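Local coordinates for benzoylformate Decarboxylase (Polynucleobacter necessarius, PDB 4K9Q), which binds thiamine diphosphate and magnesium and probably catalyses the decarboxylation of benzoylformate to benzaldehyde and carbon dioxide, at residues Leu82-Gln87 with Phe395-Leu400; Asp265-Ile270 with Ser290-Val295; Lys360-Lys365 with Ala507-Leu512. One frame throughout, in Å; residues are numbered along the deposited sequence.

Following the chain from its N terminus, contact 1 opens in helix 79-88 and closes 307 residues later at 395-400, tying the N-terminal thiamine diphosphate family region to the C-terminal one. Contact 2 is nested within that loop: 265-270 is followed after 19 residues by 290-295, entirely inside the central region. Contact 3 opens at 360-365, before contact 1 has closed, and closes at 507-512; the two therefore cross, whereas contacts 2 and 3 follow in series. Contact 3 joins the turn after helix 352-361 to helix 501-513. The centres of contacts 1 and 2 lie about 26 Å apart, those of contacts 1 and 3 about 29 Å, and those of contacts 2 and 3 about 40 Å.

Contact 1 of 3, residues Leu82-Gln87 with Phe395-Leu400; sequences LLTAYQ and FASGGL. With TPP (thiamine diphosphate), chain D.
S397 packs against T84 and Q87 on helix 79-88, and its side chain can be followed outward from the loop. CB has Q87 OE1 at 3.3 Å and L83 CD2 at 3.9 Å, so an amide oxygen and a methyl group both meet it. With chi1 at 70°, OG sits between the backbone N and the carbonyl carbon. There it lies 2.6 Å from T84 OG1, a hydrogen bond with either hydroxyl the possible donor. The same OG accepts from G399 N with an N-H...O angle of 165°, closing an ST turn across G398, whose positive phi (77°) suits glycine. T84 OG1 is also bonded to G80 O in its own helix and to a water that donates to G399 O. Two more waters link Q87 OE1 to the loop: one, bonded weakly to OE1, also donates to A396 O; the other donates to both OE1 and S397 O. A396 CB rests 3.6 Å from Q87 O. Farther along, the loop grips the aminopyrimidine of thiamine diphosphate: its N4' donates to G398 O at 2.8 Å, and L400 N donates to its N3' at 3.1 Å. L400 CD1 lies 3.4 Å from C4 of the thiazolium ring while CG faces the pyrimidine, consistent with the bulky residue that holds the cofactor bent in this family. S431, also hydrogen-bonded to the cofactor, touches L400. Hydroxyls and waters thus tie the loop to helix 79-88, and the loop's backbone presents the G398 carbonyl and the L400 N-H to the cofactor.

Contact 2 of 3, residues Asp265-Ile270 with Ser290-Val295; sequences DLIVVI and STLLQV
S290 meets D265 through its backbone and CB: S290 CA approaches D265 O at 3.2 Å in a CA-H...O contact, and in the conformer described its OG is bonded to P287 O. At T291 the regular pairing begins. Its N-H donates to the same D265 O, a bond bent to 153° at the hydrogen, and T291 O receives I267 N at 2.9 Å. T291 OG1 shares a water with D265 O, is bonded to R193, and lies 3.5 Å from L266 CD1. L292 projects from the other face of the sheet. Its CG is anti to the backbone N (chi1 180°), and CD1 reaches across to both I267 CG2 (4.0 Å) and V269 CG2 (3.8 Å) on the neighbouring strand. The two strands run parallel, 14° apart, as neighbours in a sheet ordered 3-2-1-4-5-6, the Rossmann-like arrangement of the central domain; strand 201-204 bonds to L266, V268 and I270 on the far edge of 266-270. L293 then uses both backbone groups: its N donates to I267 O at 2.8 Å, nearly along the C=O axis, and its O accepts from V269 N. Its side chain returns to the face of T291, with CG 4.0 Å from L266 CD1, and packs on F190 of helix 184-196. Q294 shares the face of L292 and V269; its CA makes a CA-H...O contact to V269 O, and NE2 is bonded to A272 O. V295 N donates to V269 O at 2.9 Å, while its side chain joins I270 against F318 of helix 315-323.

Contact 3 of 3, residues Lys360-Lys365 with Ala507-Leu512; sequences KENSPK and AYLEAL
Y508 lays its ring beside the turn at N362-S363 that follows helix 352-361, and its OH donates a hydrogen bond to S363 OG at 2.7 Å. That oxygen lies at the ring edge, as does N362 CB, 4.0 Å from Y508 CD2, whereas one face takes L512 CD1, 3.6 Å above the plane and offset toward the rim. CD1 of L512 also meets N362 O at 3.5 Å. P364 and L512 come tip to tip, P364 CD being 3.8 Å from L512 CD1. L509 crosses N362 at about a right angle, with L509 CD2 3.9 Å from N362 CB. A phenylalanine in place of Y508 removes the hydroxyl, which would probably leave S363 OG without this partner and weaken the tie between the turn and helix 501-513.

Further out, S363 OG is also bonded to L359 O and N362 ND2 to V358 O, while S363 N donates to K360 O; these bonds hold both side chains against helix 352-361. Y508 CG, anti to the backbone N (chi1 -177°), starts the ring toward N362 and S363. Beyond, A511 packs on I450 and I520, so helix 501-513 is seated on strands 449-455 and 517-523, with the turn alongside.

Contact 1 of 3, residues Leu82-Gln87 with Phe395-Leu400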
loop_
_atom_site.group_PDB
_atom_site.type_symbol
_atom_site.label_atom_id
_atom_site.label_comp_id
_atom_site.label_asym_id
_atom_site.label_seq_id
_atom_site.Cartn_x
_atom_site.Cartn_y
_atom_site.Cartn_z
ATOM N N LEU A 82 -9.305 5.891 -14.534
ATOM C CA LEU A 82 -8.697 4.580 -14.343
ATOM C C LEU A 82 -9.575 3.723 -13.413
ATOM O O LEU A 82 -9.817 2.556 -13.683
ATOM C CB LEU A 82 -7.273 4.723 -13.806
ATOM C CG LEU A 82 -6.535 3.402 -13.578
ATOM C CD1 LEU A 82 -6.583 2.537 -14.825
ATOM C CD2 LEU A 82 -5.089 3.694 -13.184
ATOM N N LEU A 83 -10.069 4.319 -12.327
ATOM C CA LEU A 83 -11.050 3.648 -11.480
ATOM C C LEU A 83 -12.181 3.121 -12.363
ATOM O O LEU A 83 -12.599 1.968 -12.254
ATOM C CB LEU A 83 -11.582 4.625 -10.418
ATOM C CG LEU A 83 -12.610 4.189 -9.367
ATOM C CD1 LEU A 83 -12.648 5.186 -8.214
ATOM C CD2 LEU A 83 -14.001 4.058 -9.977
ATOM N N THR A 84 -12.667 3.958 -13.272
ATOM C CA THR A 84 -13.783 3.556 -14.116
ATOM C C THR A 84 -13.401 2.419 -15.078
ATOM O O THR A 84 -14.167 1.468 -15.260
ATOM C CB THR A 84 -14.350 4.764 -14.860
ATOM O OG1 THR A 84 -14.838 5.711 -13.894
ATOM C CG2 THR A 84 -15.476 4.345 -15.810
ATOM N N ALA A 85 -12.212 2.499 -15.672
ATOM C CA ALA A 85 -11.738 1.404 -16.534
ATOM C C ALA A 85 -11.672 0.083 -15.757
ATOM O O ALA A 85 -12.016 -0.981 -16.276
ATOM C CB ALA A 85 -10.377 1.739 -17.122
ATOM N N TYR A 86 -11.227 0.151 -14.506
ATOM C CA TYR A 86 -11.150 -1.028 -13.658
ATOM C C TYR A 86 -12.545 -1.623 -13.447
ATOM O O TYR A 86 -12.739 -2.829 -13.592
ATOM C CB TYR A 86 -10.515 -0.661 -12.309
ATOM C CG TYR A 86 -10.249 -1.832 -11.405
ATOM C CD1 TYR A 86 -11.217 -2.266 -10.500
ATOM C CD2 TYR A 86 -9.018 -2.501 -11.443
ATOM C CE1 TYR A 86 -10.971 -3.346 -9.648
ATOM C CE2 TYR A 86 -8.769 -3.582 -10.601
ATOM C CZ TYR A 86 -9.745 -3.992 -9.711
ATOM O OH TYR A 86 -9.499 -5.054 -8.875
ATOM N N GLN A 87 -13.524 -0.785 -13.115
ATOM C CA GLN A 87 -14.872 -1.295 -12.861
ATOM C C GLN A 87 -15.591 -1.731 -14.149
ATOM O O GLN A 87 -16.455 -2.603 -14.112
ATOM C CB GLN A 87 -15.691 -0.292 -12.023
ATOM C CG GLN A 87 -15.054 -0.081 -10.640
ATOM C CD GLN A 87 -15.951 0.607 -9.639
ATOM O OE1 GLN A 87 -16.751 1.469 -9.995
ATOM N NE2 GLN A 87 -15.816 0.230 -8.363
ATOM N N PHE A 395 -20.801 4.326 -18.249
ATOM C CA PHE A 395 -19.832 3.882 -17.238
ATOM C C PHE A 395 -20.396 2.861 -16.237
ATOM O O PHE A 395 -21.604 2.815 -15.983
ATOM C CB PHE A 395 -19.177 5.089 -16.532
ATOM C CG PHE A 395 -20.157 6.117 -15.979
ATOM C CD1 PHE A 395 -19.715 7.400 -15.674
ATOM C CD2 PHE A 395 -21.479 5.797 -15.728
ATOM C CE1 PHE A 395 -20.582 8.359 -15.161
ATOM C CE2 PHE A 395 -22.368 6.749 -15.218
ATOM C CZ PHE A 395 -21.915 8.034 -14.928
ATOM N N ALA A 396 -19.522 2.013 -15.703
ATOM C CA ALA A 396 -19.921 1.087 -14.644
ATOM C C ALA A 396 -19.794 1.717 -13.260
ATOM O O ALA A 396 -20.283 1.156 -12.273
ATOM C CB ALA A 396 -19.083 -0.199 -14.710
ATOM N N SER A 397 -19.166 2.892 -13.198
ATOM C CA SER A 397 -18.647 3.438 -11.943
ATOM C C SER A 397 -19.400 4.647 -11.383
ATOM O O SER A 397 -19.247 4.980 -10.204
ATOM C CB SER A 397 -17.209 3.876 -12.164
ATOM O OG SER A 397 -17.214 5.020 -13.014
ATOM N N GLY A 398 -20.157 5.331 -12.232
ATOM C CA GLY A 398 -20.779 6.592 -11.855
ATOM C C GLY A 398 -19.851 7.803 -11.838
ATOM O O GLY A 398 -20.275 8.901 -11.464
ATOM N N GLY A 399 -18.591 7.619 -12.236
ATOM C CA GLY A 399 -17.628 8.709 -12.274
ATOM C C GLY A 399 -17.764 9.611 -13.491
ATOM O O GLY A 399 -17.388 9.245 -14.605
ATOM N N LEU A 400 -18.303 10.808 -13.280
ATOM C CA LEU A 400 -18.504 11.742 -14.375
ATOM C C LEU A 400 -17.182 12.124 -15.037
ATOM O O LEU A 400 -16.131 12.160 -14.388
ATOM C CB LEU A 400 -19.233 12.993 -13.876
ATOM C CG LEU A 400 -20.599 12.749 -13.243
ATOM C CD1 LEU A 400 -21.226 14.090 -12.827
ATOM C CD2 LEU A 400 -21.498 12.012 -14.227
HETATM N "N1'" TPP D . -17.712 14.238 -9.608
HETATM C "C2'" TPP D . -17.452 13.082 -10.326
HETATM C CM2 TPP D . -16.119 12.881 -10.985
HETATM N "N3'" TPP D . -18.404 12.086 -10.435
HETATM C "C4'" TPP D . -19.628 12.243 -9.833
HETATM N "N4'" TPP D . -20.536 11.273 -9.928
HETATM C "C5'" TPP D . -19.913 13.419 -9.138
HETATM C "C6'" TPP D . -18.948 14.417 -9.007
HETATM C "C7'" TPP D . -21.255 13.590 -8.475
HETATM N N3 TPP D . -22.400 13.805 -9.349
HETATM C C2 TPP D . -23.322 12.829 -9.694
HETATM S S1 TPP D . -24.510 13.352 -10.648
HETATM C C5 TPP D . -23.901 14.849 -10.651
HETATM C C4 TPP D . -22.741 15.001 -9.896
HETATM C CM4 TPP D . -21.963 16.281 -9.723
HETATM C C6 TPP D . -24.672 15.880 -11.425
HETATM C C7 TPP D . -24.787 15.620 -12.918
HETATM O O7 TPP D . -25.306 16.815 -13.455
HETATM P PA TPP D . -25.670 16.951 -15.015
HETATM O O1A TPP D . -24.588 16.295 -15.825
HETATM O O2A TPP D . -25.833 18.390 -15.386
HETATM O O3A TPP D . -26.974 16.028 -15.195
HETATM P PB TPP D . -28.472 16.304 -14.681
HETATM O O1B TPP D . -28.614 15.572 -13.386
HETATM O O2B TPP D . -29.385 15.722 -15.738
HETATM O O3B TPP D . -28.710 17.763 -14.464
HETATM O O HOH W 1 -14.735 8.212 -14.665
HETATM O O HOH W 2 -19.229 -0.193 -10.158
HETATM O O HOH W 3 -18.348 3.066 -8.401
#

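Contact 2 of 3, residues Asp265-Ile270 with Ser290-Val295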
loop_
_atom_site.group_PDB
_atom_site.type_symbol
_atom_site.label_atom_id
_atom_site.label_comp_id
_atom_site.label_asym_id
_atom_site.label_seq_id
_atom_site.Cartn_x
_atom_site.Cartn_y
_atom_site.Cartn_z
ATOM N N ASP A 265 -40.173 -16.996 -6.707
ATOM C CA ASP A 265 -39.507 -17.799 -5.678
ATOM C C ASP A 265 -37.994 -17.904 -5.859
ATOM O O ASP A 265 -37.254 -18.041 -4.886
ATOM C CB ASP A 265 -40.136 -19.197 -5.556
ATOM C CG ASP A 265 -40.146 -19.970 -6.867
ATOM O OD1 ASP A 265 -40.025 -19.352 -7.947
ATOM O OD2 ASP A 265 -40.299 -21.211 -6.811
ATOM N N LEU A 266 -37.538 -17.837 -7.103
ATOM C CA LEU A 266 -36.111 -17.957 -7.373
ATOM C C LEU A 266 -35.638 -16.761 -8.191
ATOM O O LEU A 266 -36.200 -16.462 -9.242
ATOM C CB LEU A 266 -35.814 -19.268 -8.117
ATOM C CG LEU A 266 -34.349 -19.548 -8.444
ATOM C CD1 LEU A 266 -33.557 -19.697 -7.160
ATOM C CD2 LEU A 266 -34.215 -20.790 -9.308
ATOM N N ILE A 267 -34.606 -16.077 -7.702
ATOM C CA ILE A 267 -34.031 -14.943 -8.436
ATOM C C ILE A 267 -32.701 -15.392 -9.043
ATOM O O ILE A 267 -31.794 -15.804 -8.325
ATOM C CB ILE A 267 -33.792 -13.722 -7.518
ATOM C CG1 ILE A 267 -35.051 -13.388 -6.704
ATOM C CG2 ILE A 267 -33.337 -12.512 -8.334
ATOM C CD1 ILE A 267 -36.289 -13.213 -7.536
ATOM N N VAL A 268 -32.602 -15.339 -10.366
ATOM C CA VAL A 268 -31.420 -15.817 -11.067
ATOM C C VAL A 268 -30.664 -14.642 -11.700
ATOM O O VAL A 268 -31.112 -14.059 -12.693
ATOM C CB VAL A 268 -31.791 -16.850 -12.149
ATOM C CG1 VAL A 268 -30.531 -17.403 -12.818
ATOM C CG2 VAL A 268 -32.600 -17.994 -11.537
ATOM N N VAL A 269 -29.519 -14.296 -11.118
ATOM C CA VAL A 269 -28.733 -13.156 -11.589
ATOM C C VAL A 269 -27.546 -13.628 -12.416
ATOM O O VAL A 269 -26.675 -14.336 -11.904
ATOM C CB VAL A 269 -28.204 -12.328 -10.398
ATOM C CG1 VAL A 269 -27.490 -11.070 -10.891
ATOM C CG2 VAL A 269 -29.351 -11.978 -9.436
ATOM N N ILE A 270 -27.499 -13.237 -13.686
ATOM C CA ILE A 270 -26.409 -13.657 -14.561
ATOM C C ILE A 270 -25.588 -12.463 -15.046
ATOM O O ILE A 270 -26.109 -11.587 -15.739
ATOM C CB ILE A 270 -26.944 -14.472 -15.768
ATOM C CG1 ILE A 270 -27.720 -15.699 -15.270
ATOM C CG2 ILE A 270 -25.797 -14.920 -16.668
ATOM C CD1 ILE A 270 -28.307 -16.525 -16.387
ATOM N N SER A 290 -38.030 -16.109 -0.978
ATOM C CA SER A 290 -37.253 -16.362 -2.187
ATOM C C SER A 290 -35.802 -16.695 -1.861
ATOM O O SER A 290 -35.346 -16.534 -0.722
ATOM C CB SER A 290 -37.320 -15.169 -3.146
ATOM O OG SER A 290 -36.723 -14.021 -2.576
ATOM N N THR A 291 -35.091 -17.196 -2.863
ATOM C CA THR A 291 -33.656 -17.451 -2.753
ATOM C C THR A 291 -33.040 -16.957 -4.053
ATOM O O THR A 291 -33.760 -16.702 -5.024
ATOM C CB THR A 291 -33.321 -18.937 -2.545
ATOM O OG1 THR A 291 -33.694 -19.687 -3.708
ATOM C CG2 THR A 291 -34.055 -19.485 -1.315
ATOM N N LEU A 292 -31.722 -16.814 -4.073
ATOM C CA LEU A 292 -31.046 -16.212 -5.220
ATOM C C LEU A 292 -29.844 -17.025 -5.696
ATOM O O LEU A 292 -29.093 -17.580 -4.884
ATOM C CB LEU A 292 -30.619 -14.778 -4.871
ATOM C CG LEU A 292 -29.880 -13.941 -5.922
ATOM C CD1 LEU A 292 -30.225 -12.444 -5.790
ATOM C CD2 LEU A 292 -28.381 -14.161 -5.800
ATOM N N LEU A 293 -29.670 -17.078 -7.019
ATOM C CA LEU A 293 -28.459 -17.624 -7.625
ATOM C C LEU A 293 -27.730 -16.478 -8.317
ATOM O O LEU A 293 -28.377 -15.590 -8.882
ATOM C CB LEU A 293 -28.798 -18.696 -8.664
ATOM C CG LEU A 293 -29.678 -19.845 -8.174
ATOM C CD1 LEU A 293 -30.020 -20.779 -9.318
ATOM C CD2 LEU A 293 -28.978 -20.591 -7.062
ATOM N N GLN A 294 -26.397 -16.504 -8.276
ATOM C CA GLN A 294 -25.572 -15.483 -8.937
ATOM C C GLN A 294 -24.465 -16.118 -9.783
ATOM O O GLN A 294 -23.782 -17.025 -9.321
ATOM C CB GLN A 294 -24.911 -14.565 -7.897
ATOM C CG GLN A 294 -24.088 -13.435 -8.536
ATOM C CD GLN A 294 -23.254 -12.652 -7.536
ATOM O OE1 GLN A 294 -23.105 -13.054 -6.383
ATOM N NE2 GLN A 294 -22.716 -11.514 -7.976
ATOM N N VAL A 295 -24.283 -15.629 -11.009
ATOM C CA VAL A 295 -23.119 -15.971 -11.835
ATOM C C VAL A 295 -22.412 -14.665 -12.175
ATOM O O VAL A 295 -23.059 -13.720 -12.636
ATOM C CB VAL A 295 -23.547 -16.642 -13.162
ATOM C CG1 VAL A 295 -22.357 -16.789 -14.124
ATOM C CG2 VAL A 295 -24.204 -17.993 -12.897
HETATM O O HOH W 4 -36.291 -20.624 -3.753
#

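Contact 3 of 3, residues Lys360-Lys365 with Ala507-Leu512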
loop_
_atom_site.group_PDB
_atom_site.type_symbol
_atom_site.label_atom_id
_atom_site.label_comp_id
_atom_site.label_asym_id
_atom_site.label_seq_id
_atom_site.Cartn_x
_atom_site.Cartn_y
_atom_site.Cartn_z
ATOM N N LYS A 360 -34.909 9.885 -31.057
ATOM C CA LYS A 360 -35.206 8.503 -31.423
ATOM C C LYS A 360 -35.870 8.410 -32.807
ATOM O O LYS A 360 -35.424 7.646 -33.672
ATOM C CB LYS A 360 -36.066 7.844 -30.335
ATOM C CG LYS A 360 -36.580 6.462 -30.675
ATOM C CD LYS A 360 -35.454 5.467 -30.852
ATOM C CE LYS A 360 -35.993 4.133 -31.353
ATOM N NZ LYS A 360 -34.953 3.075 -31.374
ATOM N N GLU A 361 -36.911 9.207 -33.025
ATOM C CA GLU A 361 -37.692 9.088 -34.255
ATOM C C GLU A 361 -36.938 9.564 -35.494
ATOM O O GLU A 361 -37.370 9.305 -36.616
ATOM C CB GLU A 361 -39.042 9.806 -34.122
ATOM C CG GLU A 361 -38.940 11.305 -34.030
ATOM C CD GLU A 361 -40.240 11.964 -33.579
ATOM O OE1 GLU A 361 -41.190 11.247 -33.186
ATOM O OE2 GLU A 361 -40.302 13.209 -33.608
ATOM N N ASN A 362 -35.813 10.249 -35.293
ATOM C CA ASN A 362 -34.984 10.703 -36.406
ATOM C C ASN A 362 -33.644 9.972 -36.503
ATOM O O ASN A 362 -32.787 10.351 -37.302
ATOM C CB ASN A 362 -34.739 12.214 -36.321
ATOM C CG ASN A 362 -35.992 13.024 -36.610
ATOM O OD1 ASN A 362 -36.427 13.130 -37.758
ATOM N ND2 ASN A 362 -36.563 13.620 -35.569
ATOM N N SER A 363 -33.467 8.940 -35.680
ATOM C CA SER A 363 -32.217 8.176 -35.670
ATOM C C SER A 363 -32.234 7.070 -36.715
ATOM O O SER A 363 -33.265 6.430 -36.934
ATOM C CB SER A 363 -31.968 7.547 -34.298
ATOM O OG SER A 363 -31.705 8.522 -33.305
ATOM N N PRO A 364 -31.081 6.823 -37.351
ATOM C CA PRO A 364 -31.000 5.659 -38.232
ATOM C C PRO A 364 -31.064 4.369 -37.425
ATOM O O PRO A 364 -30.888 4.379 -36.197
ATOM C CB PRO A 364 -29.634 5.821 -38.909
ATOM C CG PRO A 364 -28.856 6.697 -38.014
ATOM C CD PRO A 364 -29.843 7.619 -37.358
ATOM N N LYS A 365 -31.307 3.256 -38.106
ATOM C CA LYS A 365 -31.404 1.974 -37.421
ATOM C C LYS A 365 -30.114 1.632 -36.672
ATOM O O LYS A 365 -30.165 1.108 -35.567
ATOM C CB LYS A 365 -31.775 0.866 -38.401
ATOM N N ALA A 507 -31.175 20.136 -36.642
ATOM C CA ALA A 507 -29.777 20.076 -36.214
ATOM C C ALA A 507 -29.271 18.631 -36.116
ATOM O O ALA A 507 -28.128 18.329 -36.486
ATOM C CB ALA A 507 -29.603 20.801 -34.893
ATOM N N TYR A 508 -30.129 17.748 -35.615
ATOM C CA TYR A 508 -29.761 16.356 -35.422
ATOM C C TYR A 508 -29.566 15.643 -36.759
ATOM O O TYR A 508 -28.581 14.924 -36.952
ATOM C CB TYR A 508 -30.801 15.653 -34.544
ATOM C CG TYR A 508 -30.473 14.209 -34.215
ATOM C CD1 TYR A 508 -29.233 13.851 -33.675
ATOM C CD2 TYR A 508 -31.407 13.201 -34.442
ATOM C CE1 TYR A 508 -28.947 12.526 -33.369
ATOM C CE2 TYR A 508 -31.129 11.883 -34.138
ATOM C CZ TYR A 508 -29.892 11.548 -33.610
ATOM O OH TYR A 508 -29.614 10.229 -33.305
ATOM N N LEU A 509 -30.495 15.852 -37.689
ATOM C CA LEU A 509 -30.341 15.297 -39.038
ATOM C C LEU A 509 -29.059 15.807 -39.709
ATOM O O LEU A 509 -28.315 15.038 -40.331
ATOM C CB LEU A 509 -31.571 15.631 -39.891
ATOM C CG LEU A 509 -32.836 14.916 -39.415
ATOM C CD1 LEU A 509 -34.015 15.284 -40.293
ATOM C CD2 LEU A 509 -32.634 13.403 -39.394
ATOM N N GLU A 510 -28.788 17.099 -39.559
ATOM C CA GLU A 510 -27.552 17.670 -40.082
ATOM C C GLU A 510 -26.318 17.001 -39.463
ATOM O O GLU A 510 -25.382 16.631 -40.169
ATOM C CB GLU A 510 -27.514 19.179 -39.849
ATOM C CG GLU A 510 -26.248 19.848 -40.373
ATOM C CD GLU A 510 -26.372 21.359 -40.451
ATOM O OE1 GLU A 510 -27.513 21.859 -40.556
ATOM O OE2 GLU A 510 -25.327 22.045 -40.404
ATOM N N ALA A 511 -26.320 16.834 -38.144
ATOM C CA ALA A 511 -25.183 16.196 -37.483
ATOM C C ALA A 511 -25.016 14.741 -37.960
ATOM O O ALA A 511 -23.899 14.253 -38.127
ATOM C CB ALA A 511 -25.331 16.271 -35.965
ATOM N N LEU A 512 -26.130 14.048 -38.200
ATOM C CA LEU A 512 -26.070 12.682 -38.715
ATOM C C LEU A 512 -25.457 12.608 -40.114
ATOM O O LEU A 512 -24.843 11.607 -40.470
ATOM C CB LEU A 512 -27.457 12.033 -38.703
ATOM C CG LEU A 512 -27.969 11.616 -37.317
ATOM C CD1 LEU A 512 -29.476 11.392 -37.373
ATOM C CD2 LEU A 512 -27.248 10.374 -36.810
#